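Local coordinates for protein GphF Dehydratase 1 (Archangium violaceum, PDB 6MBF) that probably dehydrates a polyketide intermediate and shifts its olefin, as a double-hotdog dehydratase domain of the gephyronic acid polyketide synthase, at residues A89-L97 / H107-D115; P223-L234 / V274-A285. All coordinates share one frame; numbering follows the deposited sequence.

Contact 1 (A89-L97 / H107-D115); sequences AGAPARLRL and HSAEPERSD
R94, L95 and R96 pair with A109, S108 and H107 as the antiparallel open-end half of a beta hairpin, formed by strands 93-100 and 103-109 in the N-terminal hotdog of a dehydratase double hotdog. The short strand axes lie 4.7 Å apart with their directions at 155°. R94 and R96 each exchange two backbone hydrogen bonds with their partners; the non-hydrogen-bonded L95-S108 pair lies between them, where S108 CA also approaches R94 O as a CA-H...O contact of 3.1 Å. L95 turns to the face covered by M57 of helix 52-65, and S108 OG on that face bonds H123.

R94 and R96 lie on the other face. R94, bent at chi2 and chi3, crosses P111 with its aliphatic part: CG is 3.5 Å from P111 CA, so the proline just beyond the strand is packed by methylenes, while the R94 guanidinium makes weak hydrogen bonds to T27 and G28 of strand 23-30. R96 CG stands opposite the backbone nitrogen (chi1 179°), and the chain runs beside H107, pointing the same way. Its NH2 lies over one face of the imidazole, offset toward the rim and 3.4 Å from H107 CG, with the two planes 64° apart. The same guanidinium forms a salt bridge with E117 and a cation-pi contact with W120. One water ties the pair together, accepting from R96 NE at 2.9 Å and lying 2.8 Å from H107 ND1.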
loop_
_atom_site.group_PDB
_atom_site.type_symbol
_atom_site.label_atom_id
_atom_site.label_comp_id
_atom_site.label_asym_id
_atom_site.label_seq_id
_atom_site.Cartn_x
_atom_site.Cartn_y
_atom_site.Cartn_z
ATOM N N ALA A 89 -7.486 13.882 13.424
ATOM C CA ALA A 89 -7.683 12.827 14.415
ATOM C C ALA A 89 -9.142 12.697 14.825
ATOM O O ALA A 89 -9.765 13.667 15.271
ATOM C CB ALA A 89 -6.822 13.112 15.644
ATOM N N GLY A 90 -9.700 11.499 14.633
ATOM C CA GLY A 90 -11.055 11.208 15.053
ATOM C C GLY A 90 -12.164 11.725 14.156
ATOM O O GLY A 90 -13.312 11.297 14.324
ATOM N N ALA A 91 -11.875 12.622 13.214
ATOM C CA ALA A 91 -12.928 13.153 12.344
ATOM C C ALA A 91 -13.172 12.207 11.173
ATOM O O ALA A 91 -12.233 11.905 10.427
ATOM C CB ALA A 91 -12.563 14.539 11.824
ATOM N N PRO A 92 -14.392 11.721 10.978
ATOM C CA PRO A 92 -14.645 10.786 9.874
ATOM C C PRO A 92 -14.504 11.440 8.507
ATOM O O PRO A 92 -14.724 12.643 8.325
ATOM C CB PRO A 92 -16.088 10.332 10.121
ATOM C CG PRO A 92 -16.705 11.476 10.876
ATOM C CD PRO A 92 -15.603 11.992 11.769
ATOM N N ALA A 93 -14.130 10.613 7.534
ATOM C CA ALA A 93 -14.073 10.994 6.132
ATOM C C ALA A 93 -14.815 9.955 5.310
ATOM O O ALA A 93 -14.664 8.751 5.538
ATOM C CB ALA A 93 -12.627 11.101 5.633
ATOM N N ARG A 94 -15.619 10.424 4.363
ATOM C CA ARG A 94 -16.248 9.542 3.387
ATOM C C ARG A 94 -15.216 9.097 2.358
ATOM O O ARG A 94 -14.444 9.915 1.859
ATOM C CB ARG A 94 -17.398 10.255 2.678
ATOM C CG ARG A 94 -18.502 10.757 3.591
ATOM C CD ARG A 94 -19.114 9.633 4.409
ATOM N NE ARG A 94 -19.473 8.490 3.576
ATOM C CZ ARG A 94 -20.631 8.361 2.939
ATOM N NH1 ARG A 94 -21.553 9.310 3.035
ATOM N NH2 ARG A 94 -20.866 7.283 2.203
ATOM N N LEU A 95 -15.207 7.802 2.047
ATOM C CA LEU A 95 -14.354 7.226 1.015
ATOM C C LEU A 95 -15.224 6.644 -0.086
ATOM O O LEU A 95 -16.287 6.078 0.187
ATOM C CB LEU A 95 -13.459 6.119 1.562
ATOM C CG LEU A 95 -12.141 6.448 2.246
ATOM C CD1 LEU A 95 -11.341 5.163 2.359
ATOM C CD2 LEU A 95 -11.368 7.501 1.479
ATOM N N ARG A 96 -14.761 6.763 -1.328
ATOM C CA ARG A 96 -15.529 6.290 -2.471
ATOM C C ARG A 96 -14.583 5.706 -3.502
ATOM O O ARG A 96 -13.587 6.340 -3.852
ATOM C CB ARG A 96 -16.339 7.432 -3.095
ATOM C CG ARG A 96 -17.158 7.056 -4.323
ATOM C CD ARG A 96 -17.836 8.289 -4.925
ATOM N NE ARG A 96 -16.887 9.138 -5.644
ATOM C CZ ARG A 96 -17.143 10.376 -6.061
ATOM N NH1 ARG A 96 -18.330 10.929 -5.830
ATOM N NH2 ARG A 96 -16.214 11.064 -6.702
ATOM N N LEU A 97 -14.883 4.499 -3.974
ATOM C CA LEU A 97 -14.230 3.944 -5.152
ATOM C C LEU A 97 -15.297 3.783 -6.222
ATOM O O LEU A 97 -16.300 3.096 -6.003
ATOM C CB LEU A 97 -13.546 2.609 -4.852
ATOM C CG LEU A 97 -12.727 1.998 -6.004
ATOM C CD1 LEU A 97 -11.584 1.125 -5.451
ATOM C CD2 LEU A 97 -13.578 1.170 -6.991
ATOM N N HIS A 107 -11.870 8.648 -4.235
ATOM C CA HIS A 107 -12.089 10.013 -3.773
ATOM C C HIS A 107 -12.478 9.998 -2.301
ATOM O O HIS A 107 -12.962 8.992 -1.774
ATOM C CB HIS A 107 -13.220 10.719 -4.541
ATOM C CG HIS A 107 -12.898 11.071 -5.960
ATOM N ND1 HIS A 107 -12.841 10.135 -6.972
ATOM C CD2 HIS A 107 -12.673 12.272 -6.545
ATOM C CE1 HIS A 107 -12.573 10.742 -8.115
ATOM N NE2 HIS A 107 -12.467 12.040 -7.884
ATOM N N SER A 108 -12.294 11.140 -1.640
ATOM C CA SER A 108 -12.796 11.333 -0.285
ATOM C C SER A 108 -13.599 12.620 -0.214
ATOM O O SER A 108 -13.465 13.513 -1.057
ATOM C CB SER A 108 -11.669 11.391 0.760
ATOM O OG SER A 108 -10.950 12.613 0.666
ATOM N N ALA A 109 -14.403 12.726 0.842
ATOM C CA ALA A 109 -15.186 13.930 1.083
ATOM C C ALA A 109 -15.466 14.077 2.572
ATOM O O ALA A 109 -15.516 13.091 3.312
ATOM C CB ALA A 109 -16.506 13.896 0.303
ATOM N N GLU A 110 -15.649 15.318 3.006
ATOM C CA GLU A 110 -16.223 15.546 4.323
ATOM C C GLU A 110 -17.640 14.986 4.341
ATOM O O GLU A 110 -18.404 15.218 3.392
ATOM C CB GLU A 110 -16.240 17.036 4.663
ATOM C CG GLU A 110 -14.862 17.637 4.872
ATOM C CD GLU A 110 -14.907 19.132 5.113
ATOM O OE1 GLU A 110 -15.992 19.730 4.949
ATOM O OE2 GLU A 110 -13.855 19.709 5.465
ATOM N N PRO A 111 -18.018 14.221 5.366
ATOM C CA PRO A 111 -19.367 13.630 5.377
ATOM C C PRO A 111 -20.486 14.650 5.252
ATOM O O PRO A 111 -21.540 14.332 4.688
ATOM C CB PRO A 111 -19.413 12.907 6.728
ATOM C CG PRO A 111 -17.988 12.570 7.012
ATOM C CD PRO A 111 -17.180 13.719 6.469
ATOM N N GLU A 112 -20.288 15.870 5.752
ATOM C CA GLU A 112 -21.329 16.887 5.668
ATOM C C GLU A 112 -21.518 17.406 4.251
ATOM O O GLU A 112 -22.568 17.983 3.949
ATOM C CB GLU A 112 -21.006 18.056 6.602
ATOM C CG GLU A 112 -21.028 17.709 8.089
ATOM C CD GLU A 112 -19.758 17.017 8.565
ATOM O OE1 GLU A 112 -19.664 16.726 9.776
ATOM O OE2 GLU A 112 -18.854 16.764 7.735
ATOM N N ARG A 113 -20.530 17.215 3.378
ATOM C CA ARG A 113 -20.582 17.736 2.018
ATOM C C ARG A 113 -20.560 16.632 0.970
ATOM O O ARG A 113 -20.323 16.915 -0.209
ATOM C CB ARG A 113 -19.418 18.692 1.769
ATOM C CG ARG A 113 -19.178 19.719 2.850
ATOM C CD ARG A 113 -18.160 20.714 2.343
ATOM N NE ARG A 113 -18.517 21.157 0.998
ATOM C CZ ARG A 113 -17.648 21.595 0.093
ATOM N NH1 ARG A 113 -16.354 21.649 0.384
ATOM N NH2 ARG A 113 -18.071 21.973 -1.106
ATOM N N SER A 114 -20.809 15.384 1.364
ATOM C CA SER A 114 -20.569 14.249 0.478
ATOM C C SER A 114 -21.627 14.084 -0.609
ATOM O O SER A 114 -21.498 13.179 -1.441
ATOM C CB SER A 114 -20.469 12.961 1.299
ATOM O OG SER A 114 -21.703 12.649 1.915
ATOM N N ASP A 115 -22.666 14.913 -0.635
ATOM C CA ASP A 115 -23.630 14.872 -1.727
ATOM C C ASP A 115 -23.362 15.939 -2.779
ATOM O O ASP A 115 -24.030 15.950 -3.819
ATOM C CB ASP A 115 -25.059 15.002 -1.188
ATOM C CG ASP A 115 -25.459 13.829 -0.301
ATOM O OD1 ASP A 115 -26.237 14.040 0.656
ATOM O OD2 ASP A 115 -24.983 12.699 -0.550
HETATM O O HOH W 1 -14.398 7.894 -6.582
#

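Contact 2 (P223-L234 / V274-A285); sequences PFVPLGCARIEL and VASVDALQLKRA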
loop_
_atom_site.group_PDB
_atom_site.type_symbol
_atom_site.label_atom_id
_atom_site.label_comp_id
_atom_site.label_asym_id
_atom_site.label_seq_id
_atom_site.Cartn_x
_atom_site.Cartn_y
_atom_site.Cartn_z
ATOM N N PRO A 223 10.458 12.894 3.487
ATOM C CA PRO A 223 10.576 11.452 3.249
ATOM C C PRO A 223 9.915 11.018 1.952
ATOM O O PRO A 223 8.982 11.653 1.452
ATOM C CB PRO A 223 9.864 10.844 4.459
ATOM C CG PRO A 223 8.828 11.862 4.802
ATOM C CD PRO A 223 9.481 13.195 4.550
ATOM N N PHE A 224 10.415 9.908 1.413
ATOM C CA PHE A 224 9.860 9.353 0.188
ATOM C C PHE A 224 8.444 8.837 0.415
ATOM O O PHE A 224 8.148 8.212 1.438
ATOM C CB PHE A 224 10.752 8.229 -0.335
ATOM C CG PHE A 224 12.075 8.713 -0.857
ATOM C CD1 PHE A 224 12.191 9.188 -2.161
ATOM C CD2 PHE A 224 13.193 8.726 -0.041
ATOM C CE1 PHE A 224 13.409 9.655 -2.638
ATOM C CE2 PHE A 224 14.411 9.194 -0.516
ATOM C CZ PHE A 224 14.519 9.655 -1.807
ATOM N N VAL A 225 7.579 9.099 -0.559
ATOM C CA VAL A 225 6.178 8.692 -0.537
ATOM C C VAL A 225 5.862 7.962 -1.839
ATOM O O VAL A 225 6.293 8.410 -2.910
ATOM C CB VAL A 225 5.267 9.917 -0.347
ATOM C CG1 VAL A 225 3.816 9.551 -0.555
ATOM C CG2 VAL A 225 5.483 10.509 1.040
ATOM N N PRO A 226 5.129 6.846 -1.811
ATOM C CA PRO A 226 4.712 6.207 -3.070
ATOM C C PRO A 226 3.757 7.116 -3.829
ATOM O O PRO A 226 2.732 7.547 -3.290
ATOM C CB PRO A 226 4.019 4.918 -2.611
ATOM C CG PRO A 226 4.461 4.707 -1.198
ATOM C CD PRO A 226 4.735 6.061 -0.629
ATOM N N LEU A 227 4.117 7.435 -5.073
ATOM C CA LEU A 227 3.266 8.235 -5.943
ATOM C C LEU A 227 2.685 7.446 -7.099
ATOM O O LEU A 227 1.737 7.917 -7.732
ATOM C CB LEU A 227 4.037 9.436 -6.512
ATOM C CG LEU A 227 4.280 10.597 -5.543
ATOM C CD1 LEU A 227 4.583 11.880 -6.309
ATOM C CD2 LEU A 227 3.087 10.782 -4.607
ATOM N N GLY A 228 3.229 6.275 -7.389
ATOM C CA GLY A 228 2.716 5.507 -8.504
ATOM C C GLY A 228 3.175 4.076 -8.395
ATOM O O GLY A 228 4.059 3.736 -7.607
ATOM N N CYS A 229 2.546 3.237 -9.208
ATOM C CA CYS A 229 2.877 1.818 -9.262
ATOM C C CYS A 229 2.440 1.313 -10.627
ATOM O O CYS A 229 1.268 1.472 -10.987
ATOM C CB CYS A 229 2.151 1.084 -8.136
ATOM S SG CYS A 229 2.465 -0.646 -8.009
ATOM N N ALA A 230 3.364 0.722 -11.395
ATOM C CA ALA A 230 2.990 0.225 -12.717
ATOM C C ALA A 230 2.057 -0.977 -12.615
ATOM O O ALA A 230 1.085 -1.078 -13.377
ATOM C CB ALA A 230 4.232 -0.123 -13.542
ATOM N N ARG A 231 2.318 -1.889 -11.679
ATOM C CA ARG A 231 1.515 -3.100 -11.584
ATOM C C ARG A 231 1.693 -3.728 -10.214
ATOM O O ARG A 231 2.807 -3.780 -9.695
ATOM C CB ARG A 231 1.918 -4.101 -12.670
ATOM C CG ARG A 231 1.071 -5.340 -12.751
ATOM C CD ARG A 231 1.569 -6.186 -13.912
ATOM N NE ARG A 231 1.118 -7.567 -13.805
ATOM C CZ ARG A 231 0.130 -8.091 -14.520
ATOM N NH1 ARG A 231 -0.518 -7.355 -15.417
ATOM N NH2 ARG A 231 -0.206 -9.360 -14.340
ATOM N N ILE A 232 0.592 -4.198 -9.634
ATOM C CA ILE A 232 0.646 -5.102 -8.493
ATOM C C ILE A 232 -0.268 -6.283 -8.794
ATOM O O ILE A 232 -1.387 -6.098 -9.279
ATOM C CB ILE A 232 0.261 -4.414 -7.165
ATOM C CG1 ILE A 232 0.286 -5.432 -6.023
ATOM C CG2 ILE A 232 -1.107 -3.760 -7.252
ATOM C CD1 ILE A 232 0.195 -4.812 -4.626
ATOM N N GLU A 233 0.230 -7.494 -8.560
ATOM C CA GLU A 233 -0.553 -8.703 -8.763
ATOM C C GLU A 233 -0.556 -9.523 -7.484
ATOM O O GLU A 233 0.493 -9.727 -6.872
ATOM C CB GLU A 233 -0.002 -9.523 -9.922
ATOM C CG GLU A 233 -0.825 -10.744 -10.228
ATOM C CD GLU A 233 -0.445 -11.347 -11.550
ATOM O OE1 GLU A 233 0.704 -11.123 -11.993
ATOM O OE2 GLU A 233 -1.300 -12.027 -12.153
ATOM N N LEU A 234 -1.733 -9.982 -7.073
ATOM C CA LEU A 234 -1.891 -10.754 -5.845
ATOM C C LEU A 234 -2.386 -12.155 -6.180
ATOM O O LEU A 234 -3.411 -12.307 -6.856
ATOM C CB LEU A 234 -2.873 -10.072 -4.892
ATOM C CG LEU A 234 -3.095 -10.730 -3.532
ATOM C CD1 LEU A 234 -1.830 -10.691 -2.667
ATOM C CD2 LEU A 234 -4.248 -10.058 -2.802
ATOM N N VAL A 274 3.472 -14.861 -3.622
ATOM C CA VAL A 274 2.204 -14.328 -3.136
ATOM C C VAL A 274 1.789 -13.074 -3.896
ATOM O O VAL A 274 0.607 -12.877 -4.185
ATOM C CB VAL A 274 2.316 -14.045 -1.619
ATOM C CG1 VAL A 274 1.194 -13.127 -1.152
ATOM C CG2 VAL A 274 2.307 -15.351 -0.845
ATOM N N ALA A 275 2.741 -12.199 -4.208
ATOM C CA ALA A 275 2.403 -10.938 -4.851
ATOM C C ALA A 275 3.638 -10.382 -5.536
ATOM O O ALA A 275 4.769 -10.697 -5.168
ATOM C CB ALA A 275 1.848 -9.920 -3.845
ATOM N N SER A 276 3.408 -9.524 -6.524
ATOM C CA SER A 276 4.506 -8.895 -7.244
ATOM C C SER A 276 4.169 -7.439 -7.512
ATOM O O SER A 276 3.045 -7.117 -7.910
ATOM C CB SER A 276 4.795 -9.600 -8.567
ATOM O OG SER A 276 3.650 -9.563 -9.398
ATOM N N VAL A 277 5.159 -6.573 -7.321
ATOM C CA VAL A 277 5.010 -5.127 -7.461
ATOM C C VAL A 277 6.053 -4.660 -8.469
ATOM O O VAL A 277 7.254 -4.858 -8.256
ATOM C CB VAL A 277 5.183 -4.389 -6.121
ATOM C CG1 VAL A 277 5.091 -2.890 -6.343
ATOM C CG2 VAL A 277 4.131 -4.843 -5.098
ATOM N N ASP A 278 5.601 -4.064 -9.571
ATOM C CA ASP A 278 6.500 -3.561 -10.602
ATOM C C ASP A 278 6.510 -2.041 -10.580
ATOM O O ASP A 278 5.453 -1.408 -10.670
ATOM C CB ASP A 278 6.084 -4.044 -11.997
ATOM C CG ASP A 278 6.173 -5.546 -12.142
ATOM O OD1 ASP A 278 5.302 -6.135 -12.823
ATOM O OD2 ASP A 278 7.105 -6.135 -11.560
ATOM N N ALA A 279 7.710 -1.464 -10.496
ATOM C CA ALA A 279 7.918 -0.027 -10.627
ATOM C C ALA A 279 7.074 0.763 -9.621
ATOM O O ALA A 279 6.281 1.639 -9.973
ATOM C CB ALA A 279 7.642 0.429 -12.067
ATOM N N LEU A 280 7.250 0.431 -8.347
ATOM C CA LEU A 280 6.818 1.340 -7.302
ATOM C C LEU A 280 7.618 2.633 -7.427
ATOM O O LEU A 280 8.850 2.611 -7.404
ATOM C CB LEU A 280 7.034 0.694 -5.936
ATOM C CG LEU A 280 6.757 1.586 -4.726
ATOM C CD1 LEU A 280 5.287 1.932 -4.644
ATOM C CD2 LEU A 280 7.232 0.921 -3.435
ATOM N N GLN A 281 6.927 3.752 -7.596
ATOM C CA GLN A 281 7.569 5.039 -7.828
ATOM C C GLN A 281 7.476 5.864 -6.551
ATOM O O GLN A 281 6.379 6.089 -6.030
ATOM C CB GLN A 281 6.921 5.746 -9.020
ATOM C CG GLN A 281 7.248 5.044 -10.344
ATOM C CD GLN A 281 6.095 5.036 -11.333
ATOM O OE1 GLN A 281 5.426 4.014 -11.527
ATOM N NE2 GLN A 281 5.871 6.168 -11.982
ATOM N N LEU A 282 8.628 6.281 -6.028
ATOM C CA LEU A 282 8.705 7.029 -4.781
ATOM C C LEU A 282 9.203 8.442 -5.046
ATOM O O LEU A 282 10.104 8.645 -5.861
ATOM C CB LEU A 282 9.653 6.349 -3.789
ATOM C CG LEU A 282 9.390 4.887 -3.436
ATOM C CD1 LEU A 282 10.490 4.392 -2.478
ATOM C CD2 LEU A 282 8.018 4.760 -2.809
ATOM N N LYS A 283 8.626 9.418 -4.349
ATOM C CA LYS A 283 9.076 10.796 -4.483
ATOM C C LYS A 283 9.079 11.458 -3.114
ATOM O O LYS A 283 8.190 11.206 -2.295
ATOM C CB LYS A 283 8.184 11.583 -5.458
ATOM C CG LYS A 283 8.711 12.971 -5.774
ATOM C CD LYS A 283 7.875 13.662 -6.835
ATOM C CE LYS A 283 8.467 15.015 -7.194
ATOM N NZ LYS A 283 7.700 15.673 -8.285
ATOM N N ARG A 284 10.086 12.293 -2.862
ATOM C CA ARG A 284 10.160 12.994 -1.585
ATOM C C ARG A 284 8.984 13.952 -1.432
ATOM O O ARG A 284 8.610 14.666 -2.369
ATOM C CB ARG A 284 11.480 13.756 -1.465
ATOM C CG ARG A 284 12.706 12.871 -1.290
ATOM C CD ARG A 284 13.934 13.724 -1.006
ATOM N NE ARG A 284 15.108 12.919 -0.689
ATOM C CZ ARG A 284 15.365 12.430 0.518
ATOM N NH1 ARG A 284 14.523 12.664 1.525
ATOM N NH2 ARG A 284 16.465 11.722 0.721
ATOM N N ALA A 285 8.391 13.952 -0.245
ATOM C CA ALA A 285 7.293 14.861 0.044
ATOM C C ALA A 285 7.808 16.289 0.174
ATOM O O ALA A 285 8.861 16.535 0.767
ATOM C CB ALA A 285 6.580 14.439 1.329
#
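One face of the F224 ring carries the aliphatic start of R284: CG sits 3.7 Å from the ring centroid and 18° off its normal, a CH-pi contact. Farther along the same arginine, one guanidinium face has F224 CE2 over its centre, 3.4 Å above the plane, although the two planes are inclined by 44°. A chain extended from CG to NE takes R284 across the ring, and its nitrogens are held by E218, S219, E222 and N257. The R231 guanidinium instead receives E233 OE1 at its edge, in plane, through a 3.1 Å salt bridge from NH2; that oxygen is met from above its carboxylate plane. R231 also pairs with E77, E233 with R131 and D278 with R265, a row of charges on one face.

The face shared by F224 and R284 is otherwise largely apolar: P226 packs against L280 and L282, CB reaching L280 CD1 at 3.8 Å, and C229 SG meets V277 CG1 at the same distance. Two classic beta bulges interrupt the antiparallel pairing. L227 N donates to Q281 O at 2.8 Å while G228 N adds a weak bond to that oxygen; A230 and R231 both face D278, with weak bonds to its O. Beyond the corner at A230, strand 231-234 runs almost exactly antiparallel to its partner. I232, L280 and L282 rest on helix 200-214, as expected of a hotdog fold, in which a curved antiparallel sheet wraps round a central helix.

How the contacts relate
Both contacts are antiparallel strand pairings on the same extended strand array, yet they hold different elements: their centres are 25 Å apart and their nearest atoms about 12 Å. Contact 1 joins neighbours in sequence across a hairpin, its centre about 20 Å from that of the chain, and buries 478 Å². Contact 2 brings together segments 40 residues apart at their nearest ends, has its centre about 8 Å from the chain's and buries 1147 Å²; 13 of its 24 touching residues are buried, against 5 of 11. Both have an arginine against a ring and a side facing a helix; the peripheral contact adds a bridging water, the central one a longer apolar row, two bulges and more salt bridges, reaching other strands.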